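Local coordinates for protein cytosolic IMP-GMP specific 5'-nucleotidase (Legionella pneumophila subsp. pneumophila, PDB 4OHF) that probably hydrolyses purine nucleoside 5'-monophosphates such as IMP and GMP as a cytosolic 5'-nucleotidase of the HAD superfamily, and binds magnesium and GMP, at residues 63-69 and 130-134; 91-97 and 404-408. All blocks are in the same frame, centred on the assembly; numbering follows the deposited sequence.

Contact 1: 63-69 and 130-134; sequences FNFDDAI and IAFCI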
# COMPACT_ATOMS: atom_id res chain seq x y z
N PHE B 63 23.30 11.45 -30.49
CA PHE B 63 23.59 11.40 -29.06
C PHE B 63 24.61 12.44 -28.61
O PHE B 63 25.73 12.47 -29.10
CB PHE B 63 24.09 10.00 -28.68
CG PHE B 63 24.61 9.90 -27.27
CD1 PHE B 63 25.96 10.08 -27.00
CD2 PHE B 63 23.74 9.64 -26.21
CE1 PHE B 63 26.44 9.99 -25.69
CE2 PHE B 63 24.22 9.55 -24.90
CZ PHE B 63 25.56 9.73 -24.64
N ASN B 64 24.19 13.29 -27.69
CA ASN B 64 25.06 14.31 -27.13
C ASN B 64 25.10 14.17 -25.61
O ASN B 64 24.15 14.54 -24.91
CB ASN B 64 24.60 15.72 -27.52
CG ASN B 64 25.29 16.80 -26.70
OD1 ASN B 64 26.48 16.73 -26.41
ND2 ASN B 64 24.54 17.82 -26.34
N PHE B 65 26.21 13.62 -25.12
CA PHE B 65 26.42 13.38 -23.70
C PHE B 65 25.93 14.49 -22.78
O PHE B 65 25.38 14.22 -21.72
CB PHE B 65 27.90 13.13 -23.46
CG PHE B 65 28.20 12.49 -22.13
CD1 PHE B 65 29.17 13.03 -21.30
CD2 PHE B 65 27.56 11.32 -21.75
CE1 PHE B 65 29.50 12.41 -20.10
CE2 PHE B 65 27.87 10.69 -20.55
CZ PHE B 65 28.85 11.23 -19.72
N ASP B 66 26.12 15.74 -23.16
CA ASP B 66 25.71 16.83 -22.30
C ASP B 66 24.23 17.23 -22.32
O ASP B 66 23.84 18.12 -21.58
CB ASP B 66 26.56 18.07 -22.58
CG ASP B 66 28.02 17.86 -22.25
OD1 ASP B 66 28.32 17.43 -21.11
OD2 ASP B 66 28.87 18.13 -23.13
N ASP B 67 23.41 16.58 -23.14
CA ASP B 67 21.98 16.92 -23.18
C ASP B 67 21.27 16.60 -21.88
O ASP B 67 20.17 17.10 -21.60
CB ASP B 67 21.27 16.22 -24.34
CG ASP B 67 21.50 16.90 -25.67
OD1 ASP B 67 21.64 18.14 -25.66
OD2 ASP B 67 21.53 16.20 -26.71
N ALA B 68 21.90 15.76 -21.07
CA ALA B 68 21.34 15.39 -19.78
C ALA B 68 22.43 15.27 -18.71
O ALA B 68 23.63 15.26 -19.01
CB ALA B 68 20.56 14.08 -19.90
N ILE B 69 22.01 15.18 -17.46
CA ILE B 69 22.93 15.08 -16.35
C ILE B 69 22.45 13.98 -15.40
O ILE B 69 21.31 13.52 -15.51
CB ILE B 69 23.03 16.45 -15.66
CG1 ILE B 69 24.50 16.83 -15.58
CG2 ILE B 69 22.33 16.47 -14.30
CD1 ILE B 69 24.73 18.15 -14.91
N ILE B 130 21.51 8.54 -17.88
CA ILE B 130 21.76 9.67 -18.75
C ILE B 130 21.35 9.35 -20.18
O ILE B 130 20.73 10.18 -20.84
CB ILE B 130 23.24 10.08 -18.66
CG1 ILE B 130 23.44 10.88 -17.37
CG2 ILE B 130 23.66 10.86 -19.88
CD1 ILE B 130 24.88 11.16 -16.99
N ALA B 131 21.67 8.16 -20.66
CA ALA B 131 21.27 7.78 -22.01
C ALA B 131 19.74 7.73 -22.06
O ALA B 131 19.12 8.21 -23.01
CB ALA B 131 21.86 6.43 -22.37
N PHE B 132 19.15 7.15 -21.02
CA PHE B 132 17.70 7.04 -20.95
C PHE B 132 17.05 8.41 -21.13
O PHE B 132 16.14 8.56 -21.94
CB PHE B 132 17.28 6.45 -19.60
CG PHE B 132 15.86 5.92 -19.57
CD1 PHE B 132 14.79 6.73 -19.95
CD2 PHE B 132 15.60 4.62 -19.15
CE1 PHE B 132 13.48 6.25 -19.91
CE2 PHE B 132 14.28 4.13 -19.11
CZ PHE B 132 13.22 4.95 -19.49
N CYS B 133 17.52 9.40 -20.37
CA CYS B 133 16.98 10.75 -20.43
C CYS B 133 17.10 11.38 -21.80
O CYS B 133 16.13 11.92 -22.33
CB CYS B 133 17.66 11.65 -19.40
SG CYS B 133 17.12 11.37 -17.70
N ILE B 134 18.29 11.33 -22.39
CA ILE B 134 18.50 11.90 -23.71
C ILE B 134 17.56 11.25 -24.72
O ILE B 134 16.83 11.94 -25.44
CB ILE B 134 19.94 11.72 -24.18
CG1 ILE B 134 20.88 12.49 -23.26
CG2 ILE B 134 20.06 12.18 -25.62
CD1 ILE B 134 22.35 12.26 -23.56
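In the cap that this HAD-type nucleotidase carries between strand 19-22, which leads into magnesium ligands Asp-23 and Asp-25, and strand 204-208, the 63-69 loop is folded against helix 129-143. The loop makes a type I beta turn, closed by Asp-67 N bonding to Asn-64 O at 2.8 Å. Its side chains reinforce the bend: exposed Asn-64 gives, through ND2, a weak hydrogen bond to Asp-67 OD1 (3.0 Å), while Asp-67 turns its CB to the helix.

Across the interface there are no hydrogen bonds, so shape and hydrophobicity do the work. Ile-130 and Ile-134, one helical turn apart, both take the m,t rotamer, which extends each CD1 away from the helix. Ile-134 thereby reaches into the turn, with CD1 3.6 Å from Phe-63 CE2 while its CG1 lies 3.9 Å from Asp-67 CB. Ile-130 offers CG2 to Phe-65 CE2 at 4.3 Å. Ile-130 CG1 lies 3.8 Å from Ile-69 C. Ala-68 suits the place where the CA atoms of the two segments are nearest, Ala-68 to Ile-130 at 5.8 Å: a single methyl fits here, its CB 3.8 Å from Cys-133 CB and 3.7 Å from Ile-134 CG1.

With chi1 near t, Phe-63 and Phe-65 bring their rings back to the helix, although neither CA-to-CB bond points there. Both rings also rest on helix 33-51, where Phe-63 meets Tyr-41. Ile-69 points its CB away from the helix, and its side chain touches Trp-406 and Val-409. The tightest approach sets Ile-134 CD1 only 3.2 Å from Asn-64 O.

Contact 2: 91-97 and 404-408; sequences RLSYHGT and PKWER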
# COMPACT_ATOMS: atom_id res chain seq x y z
N ARG B 91 13.03 22.10 -9.31
CA ARG B 91 13.97 23.18 -9.55
C ARG B 91 13.80 23.61 -11.01
O ARG B 91 13.73 24.80 -11.32
CB ARG B 91 15.39 22.69 -9.28
CG ARG B 91 16.49 23.55 -9.89
CD ARG B 91 16.45 24.97 -9.37
NE ARG B 91 17.46 25.80 -10.01
CZ ARG B 91 17.65 27.08 -9.74
NH1 ARG B 91 16.90 27.70 -8.84
NH2 ARG B 91 18.60 27.75 -10.38
N LEU B 92 13.75 22.62 -11.90
CA LEU B 92 13.55 22.91 -13.31
C LEU B 92 13.06 21.69 -14.07
O LEU B 92 13.28 20.56 -13.66
CB LEU B 92 14.81 23.52 -13.93
CG LEU B 92 16.17 22.84 -13.85
CD1 LEU B 92 16.17 21.66 -14.78
CD2 LEU B 92 17.25 23.83 -14.26
N SER B 93 12.34 21.94 -15.16
CA SER B 93 11.79 20.85 -15.95
C SER B 93 11.77 21.08 -17.46
O SER B 93 11.81 22.22 -17.94
CB SER B 93 10.36 20.56 -15.48
OG SER B 93 9.54 21.71 -15.59
N TYR B 94 11.73 19.98 -18.19
CA TYR B 94 11.69 20.01 -19.64
C TYR B 94 10.67 18.99 -20.16
O TYR B 94 10.45 17.94 -19.55
CB TYR B 94 13.07 19.65 -20.23
CG TYR B 94 14.15 20.71 -20.11
CD1 TYR B 94 14.69 21.07 -18.87
CD2 TYR B 94 14.66 21.34 -21.25
CE1 TYR B 94 15.70 22.03 -18.77
CE2 TYR B 94 15.67 22.30 -21.16
CZ TYR B 94 16.18 22.64 -19.92
OH TYR B 94 17.16 23.61 -19.82
N HIS B 95 10.03 19.33 -21.28
CA HIS B 95 9.10 18.40 -21.92
C HIS B 95 9.91 18.04 -23.17
O HIS B 95 9.99 18.82 -24.11
CB HIS B 95 7.80 19.09 -22.32
CG HIS B 95 6.83 18.18 -23.01
ND1 HIS B 95 6.09 17.23 -22.34
CD2 HIS B 95 6.51 18.05 -24.32
CE1 HIS B 95 5.36 16.55 -23.20
NE2 HIS B 95 5.59 17.03 -24.41
N GLY B 96 10.54 16.88 -23.14
CA GLY B 96 11.38 16.49 -24.26
C GLY B 96 12.63 17.34 -24.20
O GLY B 96 13.31 17.36 -23.18
N THR B 97 12.92 18.07 -25.27
CA THR B 97 14.10 18.92 -25.30
C THR B 97 13.72 20.34 -24.92
O THR B 97 14.57 21.12 -24.46
CB THR B 97 14.72 18.96 -26.71
OG1 THR B 97 15.06 17.63 -27.12
CG2 THR B 97 15.98 19.82 -26.72
N PRO B 404 24.69 23.52 -19.21
CA PRO B 404 23.70 24.55 -19.54
C PRO B 404 22.23 24.26 -19.28
O PRO B 404 21.48 25.15 -18.86
CB PRO B 404 24.00 24.86 -21.02
CG PRO B 404 24.74 23.68 -21.52
CD PRO B 404 25.60 23.28 -20.35
N LYS B 405 21.79 23.03 -19.51
CA LYS B 405 20.40 22.70 -19.27
C LYS B 405 20.05 22.35 -17.83
O LYS B 405 18.98 22.70 -17.34
CB LYS B 405 19.98 21.51 -20.15
CG LYS B 405 19.93 21.79 -21.65
CD LYS B 405 19.68 20.51 -22.48
CE LYS B 405 18.25 19.98 -22.33
NZ LYS B 405 18.01 18.73 -23.15
N TRP B 406 20.97 21.68 -17.12
CA TRP B 406 20.65 21.20 -15.78
C TRP B 406 21.42 21.71 -14.57
O TRP B 406 21.03 21.41 -13.44
CB TRP B 406 20.69 19.68 -15.77
CG TRP B 406 19.88 19.08 -16.84
CD1 TRP B 406 20.31 18.67 -18.08
CD2 TRP B 406 18.48 18.86 -16.81
NE1 TRP B 406 19.25 18.20 -18.82
CE2 TRP B 406 18.11 18.31 -18.06
CE3 TRP B 406 17.49 19.06 -15.84
CZ2 TRP B 406 16.79 17.96 -18.37
CZ3 TRP B 406 16.19 18.71 -16.14
CH2 TRP B 406 15.85 18.17 -17.39
N GLU B 407 22.48 22.46 -14.78
CA GLU B 407 23.25 22.96 -13.65
C GLU B 407 23.95 21.78 -12.98
O GLU B 407 24.19 20.76 -13.62
CB GLU B 407 22.33 23.72 -12.69
CG GLU B 407 21.99 25.13 -13.18
CD GLU B 407 20.59 25.62 -12.76
OE1 GLU B 407 20.28 26.81 -13.00
OE2 GLU B 407 19.80 24.82 -12.21
N ARG B 408 24.26 21.91 -11.69
CA ARG B 408 24.97 20.86 -10.94
C ARG B 408 24.21 19.60 -10.59
O ARG B 408 22.99 19.60 -10.42
CB ARG B 408 25.53 21.44 -9.65
CG ARG B 408 26.84 22.16 -9.83
CD ARG B 408 27.25 22.90 -8.58
NE ARG B 408 26.75 24.26 -8.61
CZ ARG B 408 27.02 25.16 -7.67
NH1 ARG B 408 27.79 24.81 -6.64
NH2 ARG B 408 26.54 26.39 -7.76
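The two charged residues at one end of this contact satisfy each other. Arg-91 presents the edge of its guanidinium to Glu-407 in a salt bridge: NH2 donates to OE1 at 3.3 Å, and NE gives a weak hydrogen bond to OE2 at 3.4 Å. A long, flat donor suits this exposed position, since it can address both carboxylate oxygens at once.

Further along strand 90-95, Leu-92 and Tyr-94 turn toward the loop and pack on Trp-406. Tyr-94 CD1 approaches Trp-406 CH2 to 3.5 Å, and the two six-membered rings, their centroids 4.7 Å apart, are inclined at 42°. Tyr-94 OH lies 3.2 Å from Lys-405 O, while its ring is buried.

Several other polar groups find partners beyond these segments. Trp-406 NE1 and Lys-405 NZ both donate to Asp-67 O, and Thr-97 OG1 bonds to Asp-141. Lys-83 NZ serves the carbonyls of Trp-406 and Arg-408, tying the loop to strand 80-84. The nucleotide site is near, the Arg-91 side chain being about 10 Å from that of Arg-86, which binds GMP. On the neighbouring strand Lys-83 faces both Arg-91 and Leu-92, the signature of a classic beta bulge in an antiparallel sheet.

Overall arrangement
Both contacts are partly buried, but contact 1 is the more enclosed, half of its touching residues being buried against two of seven in contact 2. Contact 1 is almost wholly apolar, joining a loop to a helix within the cap; contact 2 grades from an aromatic core to a charged, exposed end and brings a loop that follows helix 374-399 back onto the cap's antiparallel sheet. Their centres are 11 Å apart, and they meet directly: the carbonyl O of Asp-67 is 3.1 Å from Lys-405 NZ and 3.1 Å from Trp-406 NE1. Thus 63-69 lies between helix 129-143 and the 404-408 loop, meeting one through hydrocarbon and the other partly through backbone polarity.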